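Local coordinates for cellobiose 2-epimerase (Caldibacillus thermoamylovorans, PDB 5ZHB), which catalyses the epimerisation of cellobiose at C2 of its reducing-end glucose, giving glucosyl-mannose, and probably acts likewise on related beta-1,4-linked disaccharides, at residues V147-E151 and E152-Y156; T194-Y197 and R198-D202; E201-Q204 and L205-R208; N264-R267 and K268-Q271. All coordinates share one frame; numbering follows the deposited sequence.

Contact 1: residues V147-E151 and E152-Y156; sequences VGFNE and ETNAY
Phe-149 drives the edge of its ring into the face of Tyr-156, with CD1 over the centre of the tyrosine ring and the centroids 4.8 Å apart; the planes meet at 52°, a tilted edge-to-face pair. This side is packed. Setting CG anti to the backbone N (chi1 179°) brings the phenyl ring across to the returning strand, where Phe-149 CZ meets Asn-154 OD1 at 3.2 Å, close to the ring plane; the Asn-154 amide stands nearly upright to the ring, and its ND2 is hydrogen-bonded to Asn-211. Glu-145 and Arg-208 hold Tyr-156 OH, and Arg-208 makes a cation-pi contact with Phe-149.

The other side is looser. Asn-150 OD1 accepts from Glu-152 N at 2.8 Å, a bond bent to 133° at the hydrogen, and only weakly from Thr-153 N. Asn-150 ND2 reaches a water 3.1 Å away, which bonds Glu-152 OE2 weakly, and Glu-151 and Glu-152 are exposed. Between the sides, Asn-150 N gives a straight bond to Ala-155 O at 2.8 Å, while the return bond from Ala-155 N to Asn-150 O is weak. With Asn-154 and Ala-155 both facing Asn-150, this is a beta hairpin closed by a G1 beta bulge.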
loop_
_atom_site.group_PDB
_atom_site.type_symbol
_atom_site.label_atom_id
_atom_site.label_comp_id
_atom_site.label_asym_id
_atom_site.label_seq_id
_atom_site.Cartn_x
_atom_site.Cartn_y
_atom_site.Cartn_z
ATOM N N VAL A 147 19.475 -4.315 10.398
ATOM C CA VAL A 147 20.092 -4.544 9.110
ATOM C C VAL A 147 19.444 -3.668 8.026
ATOM O O VAL A 147 20.120 -3.299 7.073
ATOM C CB VAL A 147 20.103 -6.058 8.794
ATOM C CG1 VAL A 147 18.710 -6.631 8.598
ATOM C CG2 VAL A 147 20.980 -6.375 7.595
ATOM N N GLY A 148 18.164 -3.265 8.173
ATOM C CA GLY A 148 17.476 -2.498 7.126
ATOM C C GLY A 148 17.543 -0.970 7.286
ATOM O O GLY A 148 16.856 -0.260 6.562
ATOM N N PHE A 149 18.420 -0.453 8.172
ATOM C CA PHE A 149 18.469 0.979 8.482
ATOM C C PHE A 149 19.908 1.480 8.423
ATOM O O PHE A 149 20.791 0.837 8.966
ATOM C CB PHE A 149 17.883 1.314 9.857
ATOM C CG PHE A 149 17.961 2.804 10.204
ATOM C CD1 PHE A 149 17.165 3.734 9.542
ATOM C CD2 PHE A 149 18.810 3.266 11.210
ATOM C CE1 PHE A 149 17.240 5.096 9.835
ATOM C CE2 PHE A 149 18.862 4.624 11.529
ATOM C CZ PHE A 149 18.087 5.538 10.831
ATOM N N ASN A 150 20.132 2.589 7.698
ATOM C CA ASN A 150 21.432 3.212 7.590
ATOM C C ASN A 150 21.559 4.376 8.587
ATOM O O ASN A 150 21.051 5.460 8.336
ATOM C CB ASN A 150 21.640 3.644 6.157
ATOM C CG ASN A 150 23.050 4.090 5.918
ATOM O OD1 ASN A 150 23.730 4.469 6.876
ATOM N ND2 ASN A 150 23.469 4.070 4.664
ATOM N N GLU A 151 22.273 4.150 9.699
ATOM C CA GLU A 151 22.627 5.182 10.670
ATOM C C GLU A 151 23.290 6.413 10.057
ATOM O O GLU A 151 23.099 7.537 10.516
ATOM C CB GLU A 151 23.665 4.630 11.637
ATOM C CG GLU A 151 23.029 3.761 12.709
ATOM C CD GLU A 151 22.127 4.623 13.556
ATOM O OE1 GLU A 151 22.565 5.747 13.891
ATOM O OE2 GLU A 151 21.002 4.189 13.862
ATOM N N GLU A 152 24.137 6.198 9.064
ATOM C CA GLU A 152 24.945 7.274 8.530
ATOM C C GLU A 152 24.065 8.297 7.825
ATOM O O GLU A 152 24.278 9.486 8.029
ATOM C CB GLU A 152 26.017 6.806 7.549
ATOM C CG GLU A 152 27.424 6.770 8.123
ATOM C CD GLU A 152 28.368 6.604 6.957
ATOM O OE1 GLU A 152 28.897 7.618 6.423
ATOM O OE2 GLU A 152 28.530 5.427 6.579
ATOM N N THR A 153 23.094 7.830 7.011
ATOM C CA THR A 153 22.335 8.709 6.121
ATOM C C THR A 153 20.983 9.095 6.735
ATOM O O THR A 153 20.323 9.975 6.190
ATOM C CB THR A 153 22.140 8.021 4.766
ATOM O OG1 THR A 153 21.421 6.818 5.035
ATOM C CG2 THR A 153 23.448 7.691 4.075
ATOM N N ASN A 154 20.597 8.440 7.836
ATOM C CA ASN A 154 19.256 8.439 8.398
ATOM C C ASN A 154 18.228 7.980 7.347
ATOM O O ASN A 154 17.329 8.730 6.947
ATOM C CB ASN A 154 18.865 9.783 9.006
ATOM C CG ASN A 154 17.673 9.661 9.929
ATOM O OD1 ASN A 154 17.349 8.579 10.437
ATOM N ND2 ASN A 154 17.044 10.788 10.231
ATOM N N ALA A 155 18.372 6.741 6.867
ATOM C CA ALA A 155 17.467 6.268 5.822
ATOM C C ALA A 155 17.333 4.756 5.897
ATOM O O ALA A 155 18.279 4.049 6.240
ATOM C CB ALA A 155 17.956 6.747 4.482
ATOM N N TYR A 156 16.111 4.262 5.654
ATOM C CA TYR A 156 15.917 2.833 5.505
ATOM C C TYR A 156 16.526 2.395 4.181
ATOM O O TYR A 156 16.612 3.142 3.207
ATOM C CB TYR A 156 14.439 2.520 5.765
ATOM C CG TYR A 156 14.077 2.727 7.222
ATOM C CD1 TYR A 156 14.261 1.713 8.155
ATOM C CD2 TYR A 156 13.618 3.971 7.686
ATOM C CE1 TYR A 156 13.972 1.922 9.490
ATOM C CE2 TYR A 156 13.341 4.181 9.024
ATOM C CZ TYR A 156 13.470 3.139 9.924
ATOM O OH TYR A 156 13.261 3.323 11.263
HETATM O O HOH W 1 26.262 5.101 3.966
#

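Contact 2: residues T194-Y197 and R198-D202; sequences TNLY and RVWED
Arg-198 lies back along the preceding helical turn, from Asn-195 to Thr-194. Its CB rests 3.4 Å from Asn-195 O and its CG 3.5 Å from Thr-194 O, the carbonyl that also accepts the Arg-198 backbone N. With CG anti to the carbonyl carbon (chi1 -68°) and the chain extended to NE, CD passes 3.5 Å from Asn-195 OD1 and the guanidinium comes beside that amide. Arg-198 NH1 gives Asn-195 OD1 a hydrogen bond of 2.9 Å, with the two planar groups turned 67° apart, while Thr-194 CG2 sits over one guanidinium face, 3.7 Å from NH1. NH2 forms a salt bridge with Asp-257. A leucine here would probably leave Asp-257 without this counter-charge and Asn-195 OD1 without its guanidinium donor.

Further along, the chain turns at Glu-201, the centre of an inverse gamma turn. That folds Glu-201 CA over the face of the Tyr-197 ring, a CH-pi contact 4.0 Å from the centroid, and puts Asp-202 O at the ring edge. Leu-196 CG meets the edge of the Trp-200 indole. This part of helix 183-199 packs among four others: 111-128 at Asn-195 and Val-199, 131-145 at Leu-196, 245-262 at Thr-194 and Arg-198, and 203-220 at Tyr-197.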
loop_
_atom_site.group_PDB
_atom_site.type_symbol
_atom_site.label_atom_id
_atom_site.label_comp_id
_atom_site.label_asym_id
_atom_site.label_seq_id
_atom_site.Cartn_x
_atom_site.Cartn_y
_atom_site.Cartn_z
ATOM N N THR A 194 2.968 2.646 11.995
ATOM C CA THR A 194 1.714 3.181 12.525
ATOM C C THR A 194 0.837 2.064 13.089
ATOM O O THR A 194 0.303 2.181 14.205
ATOM C CB THR A 194 0.964 3.957 11.452
ATOM O OG1 THR A 194 1.874 4.991 11.103
ATOM C CG2 THR A 194 -0.326 4.587 11.949
ATOM N N ASN A 195 0.704 0.970 12.332
ATOM C CA ASN A 195 -0.168 -0.136 12.714
ATOM C C ASN A 195 0.414 -0.903 13.903
ATOM O O ASN A 195 -0.344 -1.406 14.763
ATOM C CB ASN A 195 -0.494 -1.007 11.499
ATOM C CG ASN A 195 -1.920 -1.489 11.486
ATOM O OD1 ASN A 195 -2.856 -0.713 11.744
ATOM N ND2 ASN A 195 -2.124 -2.771 11.193
ATOM N N LEU A 196 1.746 -0.980 13.954
ATOM C CA LEU A 196 2.433 -1.674 15.036
ATOM C C LEU A 196 2.173 -0.912 16.338
ATOM O O LEU A 196 1.864 -1.515 17.369
ATOM C CB LEU A 196 3.921 -1.824 14.728
ATOM C CG LEU A 196 4.775 -2.554 15.778
ATOM C CD1 LEU A 196 4.259 -3.945 16.131
ATOM C CD2 LEU A 196 6.210 -2.653 15.323
ATOM N N TYR A 197 2.245 0.424 16.271
ATOM C CA TYR A 197 2.089 1.251 17.462
ATOM C C TYR A 197 0.656 1.158 17.990
ATOM O O TYR A 197 0.440 1.243 19.197
ATOM C CB TYR A 197 2.527 2.682 17.148
ATOM C CG TYR A 197 2.603 3.532 18.403
ATOM C CD1 TYR A 197 3.734 3.520 19.209
ATOM C CD2 TYR A 197 1.492 4.250 18.838
ATOM C CE1 TYR A 197 3.782 4.254 20.384
ATOM C CE2 TYR A 197 1.539 5.020 19.988
ATOM C CZ TYR A 197 2.683 5.008 20.765
ATOM O OH TYR A 197 2.698 5.748 21.902
ATOM N N ARG A 198 -0.328 0.949 17.104
ATOM C CA ARG A 198 -1.697 0.704 17.527
ATOM C C ARG A 198 -1.766 -0.510 18.447
ATOM O O ARG A 198 -2.656 -0.610 19.270
ATOM C CB ARG A 198 -2.663 0.455 16.359
ATOM C CG ARG A 198 -2.919 1.664 15.468
ATOM C CD ARG A 198 -3.934 1.306 14.389
ATOM N NE ARG A 198 -4.427 2.472 13.643
ATOM C CZ ARG A 198 -3.992 2.910 12.458
ATOM N NH1 ARG A 198 -3.168 2.192 11.692
ATOM N NH2 ARG A 198 -4.388 4.102 12.065
ATOM N N VAL A 199 -0.861 -1.468 18.276
ATOM C CA VAL A 199 -1.003 -2.752 18.944
ATOM C C VAL A 199 0.056 -2.950 20.031
ATOM O O VAL A 199 -0.052 -3.866 20.832
ATOM C CB VAL A 199 -0.925 -3.696 17.727
ATOM C CG1 VAL A 199 0.111 -4.801 17.816
ATOM C CG2 VAL A 199 -2.301 -4.167 17.319
ATOM N N TRP A 200 1.056 -2.064 20.049
ATOM C CA TRP A 200 2.246 -2.154 20.880
ATOM C C TRP A 200 2.774 -0.738 21.052
ATOM O O TRP A 200 3.515 -0.237 20.209
ATOM C CB TRP A 200 3.308 -3.067 20.247
ATOM C CG TRP A 200 4.561 -3.287 21.064
ATOM C CD1 TRP A 200 4.636 -3.705 22.365
ATOM C CD2 TRP A 200 5.925 -3.113 20.615
ATOM N NE1 TRP A 200 5.948 -3.797 22.755
ATOM C CE2 TRP A 200 6.761 -3.437 21.710
ATOM C CE3 TRP A 200 6.520 -2.719 19.406
ATOM C CZ2 TRP A 200 8.149 -3.379 21.626
ATOM C CZ3 TRP A 200 7.895 -2.661 19.324
ATOM C CH2 TRP A 200 8.698 -2.990 20.423
ATOM N N GLU A 201 2.341 -0.067 22.129
ATOM C CA GLU A 201 2.642 1.347 22.307
ATOM C C GLU A 201 4.026 1.519 22.922
ATOM O O GLU A 201 4.150 1.990 24.045
ATOM C CB GLU A 201 1.567 2.018 23.166
ATOM C CG GLU A 201 0.178 1.936 22.538
ATOM C CD GLU A 201 -0.875 2.829 23.164
ATOM O OE1 GLU A 201 -0.485 3.681 23.991
ATOM O OE2 GLU A 201 -2.071 2.669 22.834
ATOM N N ASP A 202 5.062 1.189 22.149
ATOM C CA ASP A 202 6.444 1.288 22.578
ATOM C C ASP A 202 6.988 2.693 22.334
ATOM O O ASP A 202 6.876 3.236 21.235
ATOM C CB ASP A 202 7.302 0.305 21.800
ATOM C CG ASP A 202 8.773 0.358 22.154
ATOM O OD1 ASP A 202 9.075 -0.084 23.259
ATOM O OD2 ASP A 202 9.569 0.903 21.351
#

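Contact 3: residues E201-Q204 and L205-R208; sequences EDEQ and LKGR
Asp-202 caps the helix that starts after it: its OD2 accepts the backbone N of Leu-205 at 2.8 Å. The N-H meets the anti side of the carboxylate, 22° out of its plane. Because CG stands anti to the Asp-202 backbone N (chi1 178°), the acid bends forward over the first turn, and it also brings OD2 to 3.7 Å from Leu-205 CB. The same residue offers its carbonyl to the next amide: Lys-206 N reaches Asp-202 O at 2.9 Å in an almost straight bond, 173° at the hydrogen. Side chain and main chain of this N-cap therefore take two successive amides of the first turn, and the negative carboxylate lies where it would be expected to suit the positive end of the helix dipole.

The same helical pattern continues, from Gly-207 N to Glu-203 O and from Arg-208 N to Gln-204 O, the latter lying in the carbonyl plane. Glu-203, bent at chi2, leans its OE1 against the aliphatic CD of Lys-206 at 3.9 Å. Lys-206 NZ stays 4.5 Å from Glu-203 OE1, so the opposite charges are near without forming a salt bridge. Arg-208 runs its CG past Gln-204 O at 3.3 Å before turning away through bends at chi2 and chi3.

Further out, Leu-205 is the buried residue, packed on Tyr-193, Leu-196 and Tyr-197 of helix 183-199 and on Tyr-141 of helix 131-145. Arg-208 also lies on Tyr-141, so the start of helix 203-220 is set against two helices, with the arginine reaching toward the hairpin 149-160.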
loop_
_atom_site.group_PDB
_atom_site.type_symbol
_atom_site.label_atom_id
_atom_site.label_comp_id
_atom_site.label_asym_id
_atom_site.label_seq_id
_atom_site.Cartn_x
_atom_site.Cartn_y
_atom_site.Cartn_z
ATOM N N GLU A 201 2.341 -0.067 22.129
ATOM C CA GLU A 201 2.642 1.347 22.307
ATOM C C GLU A 201 4.026 1.519 22.922
ATOM O O GLU A 201 4.150 1.990 24.045
ATOM C CB GLU A 201 1.567 2.018 23.166
ATOM C CG GLU A 201 0.178 1.936 22.538
ATOM C CD GLU A 201 -0.875 2.829 23.164
ATOM O OE1 GLU A 201 -0.485 3.681 23.991
ATOM O OE2 GLU A 201 -2.071 2.669 22.834
ATOM N N ASP A 202 5.062 1.189 22.149
ATOM C CA ASP A 202 6.444 1.288 22.578
ATOM C C ASP A 202 6.988 2.693 22.334
ATOM O O ASP A 202 6.876 3.236 21.235
ATOM C CB ASP A 202 7.302 0.305 21.800
ATOM C CG ASP A 202 8.773 0.358 22.154
ATOM O OD1 ASP A 202 9.075 -0.084 23.259
ATOM O OD2 ASP A 202 9.569 0.903 21.351
ATOM N N GLU A 203 7.655 3.272 23.342
ATOM C CA GLU A 203 8.131 4.645 23.237
ATOM C C GLU A 203 9.237 4.764 22.183
ATOM O O GLU A 203 9.317 5.755 21.440
ATOM C CB GLU A 203 8.567 5.138 24.624
ATOM C CG GLU A 203 9.055 6.587 24.648
ATOM C CD GLU A 203 8.026 7.716 24.525
ATOM O OE1 GLU A 203 6.788 7.527 24.651
ATOM O OE2 GLU A 203 8.509 8.843 24.270
ATOM N N GLN A 204 10.116 3.769 22.090
ATOM C CA GLN A 204 11.138 3.826 21.056
ATOM C C GLN A 204 10.505 3.806 19.649
ATOM O O GLN A 204 10.931 4.563 18.769
ATOM C CB GLN A 204 12.179 2.725 21.249
ATOM C CG GLN A 204 13.279 2.778 20.197
ATOM C CD GLN A 204 14.493 1.945 20.561
ATOM O OE1 GLN A 204 14.966 1.952 21.704
ATOM N NE2 GLN A 204 15.022 1.228 19.576
ATOM N N LEU A 205 9.515 2.937 19.429
ATOM C CA LEU A 205 8.795 2.859 18.156
ATOM C C LEU A 205 8.193 4.234 17.835
ATOM O O LEU A 205 8.415 4.787 16.746
ATOM C CB LEU A 205 7.731 1.765 18.258
ATOM C CG LEU A 205 6.705 1.677 17.117
ATOM C CD1 LEU A 205 7.389 1.512 15.757
ATOM C CD2 LEU A 205 5.718 0.580 17.325
ATOM N N LYS A 206 7.507 4.817 18.836
ATOM C CA LYS A 206 6.975 6.168 18.708
ATOM C C LYS A 206 8.025 7.109 18.125
ATOM O O LYS A 206 7.739 7.898 17.217
ATOM C CB LYS A 206 6.471 6.707 20.053
ATOM C CG LYS A 206 5.528 7.893 19.932
ATOM C CD LYS A 206 5.152 8.491 21.281
ATOM C CE LYS A 206 4.313 9.707 21.155
ATOM N NZ LYS A 206 3.744 10.055 22.458
ATOM N N GLY A 207 9.262 7.014 18.633
ATOM C CA GLY A 207 10.316 7.877 18.156
ATOM C C GLY A 207 10.735 7.547 16.732
ATOM O O GLY A 207 11.198 8.434 16.017
ATOM N N ARG A 208 10.632 6.263 16.344
ATOM C CA ARG A 208 10.928 5.876 14.971
ATOM C C ARG A 208 9.866 6.470 14.034
ATOM O O ARG A 208 10.206 6.947 12.947
ATOM C CB ARG A 208 11.100 4.350 14.862
ATOM C CG ARG A 208 12.204 3.808 15.783
ATOM C CD ARG A 208 13.559 3.787 15.085
ATOM N NE ARG A 208 14.090 5.128 14.935
ATOM C CZ ARG A 208 15.013 5.572 14.130
ATOM N NH1 ARG A 208 15.392 4.945 13.031
ATOM N NH2 ARG A 208 15.518 6.750 14.419
#

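Contact 4: residues N264-R267 and K268-Q271; sequences NNDR and KYTQ
The Tyr-269 ring has the Asp-266 carboxylate over one face, CG lying 4.0 Å above the plane and offset toward the rim, with the two planes 31° apart. At the ring edge comes the Asn-264 amide, its ND2 3.7 Å from Tyr-269 CE2 and its plane turned 66° from the ring. Across the turn, the Arg-267 guanidinium carries Thr-270 on one face, the methyl CG2 touching NH1 and NH2, each at 3.6 Å.

Asn-264 OD1 accepts from Asp-266 N at 3.0 Å, an Asx turn that leads straight into the N-cap of helix 267-283. Asp-266 is that cap: its OD1 uses the anti lone pair for Lys-268 N at 3.2 Å, and its OD2 forms a salt bridge, weak as a hydrogen bond, with Lys-268 NZ at 3.3 Å. Lys-268 manages this by placing CG between its backbone N and carbonyl carbon (chi1 58°), folding back over the carboxylate that caps its own backbone N. With an alanine in place of Asp-266, Lys-268 N would probably lose its capping acceptor and the Lys-268 ammonium this carboxylate partner. Asp-266 O takes Tyr-269 N from above the carbonyl plane, and Thr-270 N weakly. Tyr-269 OH continues to Asp-214 of helix 203-220, while its side chain also touches Leu-259 of helix 245-262.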
loop_
_atom_site.group_PDB
_atom_site.type_symbol
_atom_site.label_atom_id
_atom_site.label_comp_id
_atom_site.label_asym_id
_atom_site.label_seq_id
_atom_site.Cartn_x
_atom_site.Cartn_y
_atom_site.Cartn_z
ATOM N N ASN A 264 0.871 13.489 17.589
ATOM C CA ASN A 264 1.817 14.491 17.147
ATOM C C ASN A 264 1.034 15.678 16.573
ATOM O O ASN A 264 0.492 15.583 15.478
ATOM C CB ASN A 264 2.836 13.846 16.220
ATOM C CG ASN A 264 3.882 14.816 15.721
ATOM O OD1 ASN A 264 3.675 16.033 15.675
ATOM N ND2 ASN A 264 5.004 14.285 15.279
ATOM N N ASN A 265 1.017 16.817 17.293
ATOM C CA ASN A 265 0.259 17.982 16.869
ATOM C C ASN A 265 1.165 19.074 16.315
ATOM O O ASN A 265 0.767 20.240 16.238
ATOM C CB ASN A 265 -0.589 18.537 18.006
ATOM C CG ASN A 265 -1.457 17.463 18.604
ATOM O OD1 ASN A 265 -1.297 17.136 19.781
ATOM N ND2 ASN A 265 -2.361 16.904 17.818
ATOM N N ASP A 266 2.372 18.711 15.890
ATOM C CA ASP A 266 3.246 19.677 15.258
ATOM C C ASP A 266 2.580 20.223 14.001
ATOM O O ASP A 266 2.188 19.480 13.109
ATOM C CB ASP A 266 4.597 19.071 14.928
ATOM C CG ASP A 266 5.687 20.068 14.563
ATOM O OD1 ASP A 266 5.430 20.944 13.720
ATOM O OD2 ASP A 266 6.803 19.938 15.108
ATOM N N ARG A 267 2.544 21.549 13.900
ATOM C CA ARG A 267 1.691 22.219 12.941
ATOM C C ARG A 267 2.254 22.115 11.532
ATOM O O ARG A 267 1.494 22.164 10.577
ATOM C CB ARG A 267 1.529 23.710 13.289
ATOM C CG ARG A 267 0.768 23.980 14.583
ATOM C CD ARG A 267 -0.603 23.324 14.613
ATOM N NE ARG A 267 -1.291 23.675 13.369
ATOM C CZ ARG A 267 -2.358 23.084 12.842
ATOM N NH1 ARG A 267 -3.047 22.171 13.510
ATOM N NH2 ARG A 267 -2.735 23.443 11.630
ATOM N N LYS A 268 3.572 22.032 11.363
ATOM C CA LYS A 268 4.092 21.968 10.007
ATOM C C LYS A 268 3.698 20.645 9.310
ATOM O O LYS A 268 3.566 20.597 8.091
ATOM C CB LYS A 268 5.585 22.289 9.995
ATOM C CG LYS A 268 6.526 21.447 10.826
ATOM C CD LYS A 268 7.826 22.209 11.090
ATOM C CE LYS A 268 9.009 21.367 11.451
ATOM N NZ LYS A 268 8.936 20.879 12.826
ATOM N N TYR A 269 3.503 19.590 10.088
ATOM C CA TYR A 269 3.196 18.261 9.580
ATOM C C TYR A 269 1.727 18.219 9.165
ATOM O O TYR A 269 1.416 17.792 8.048
ATOM C CB TYR A 269 3.484 17.195 10.643
ATOM C CG TYR A 269 4.936 17.109 11.103
ATOM C CD1 TYR A 269 5.975 17.495 10.271
ATOM C CD2 TYR A 269 5.263 16.605 12.354
ATOM C CE1 TYR A 269 7.297 17.409 10.676
ATOM C CE2 TYR A 269 6.582 16.514 12.779
ATOM C CZ TYR A 269 7.598 16.928 11.934
ATOM O OH TYR A 269 8.913 16.872 12.280
ATOM N N THR A 270 0.847 18.689 10.067
ATOM C CA THR A 270 -0.559 18.908 9.733
ATOM C C THR A 270 -0.700 19.744 8.461
ATOM O O THR A 270 -1.438 19.386 7.536
ATOM C CB THR A 270 -1.271 19.507 10.951
ATOM O OG1 THR A 270 -1.442 18.414 11.846
ATOM C CG2 THR A 270 -2.665 20.014 10.637
ATOM N N GLN A 271 0.032 20.861 8.370
ATOM C CA GLN A 271 -0.059 21.704 7.191
ATOM C C GLN A 271 0.453 20.965 5.950
ATOM O O GLN A 271 -0.055 21.158 4.854
ATOM C CB GLN A 271 0.723 23.013 7.332
ATOM C CG GLN A 271 0.300 24.048 6.295
ATOM C CD GLN A 271 -1.165 24.386 6.456
ATOM O OE1 GLN A 271 -1.612 24.706 7.563
ATOM N NE2 GLN A 271 -1.930 24.261 5.383
#

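Overall arrangement
Along the chain, contact 1 comes first, closing the hairpin of strands 149-150 and 155-160 just after helix 131-145. Contact 2 follows toward the end of helix 183-199, and contact 3 begins on the last two residues of contact 2, Glu-201 and Asp-202, to open helix 203-220; their centres lie 8 Å apart, and they touch where the two helices pack. Contact 3 also touches the hairpin of contact 1. Contact 4 starts helix 267-283 after helix 245-262, its nearest atoms about 6 Å from contact 3. None nests or crosses: all are local, a hairpin turn, two contacts round the link between helices 183-199 and 203-220, and a helix start, within the alpha-helical barrel expected for this family.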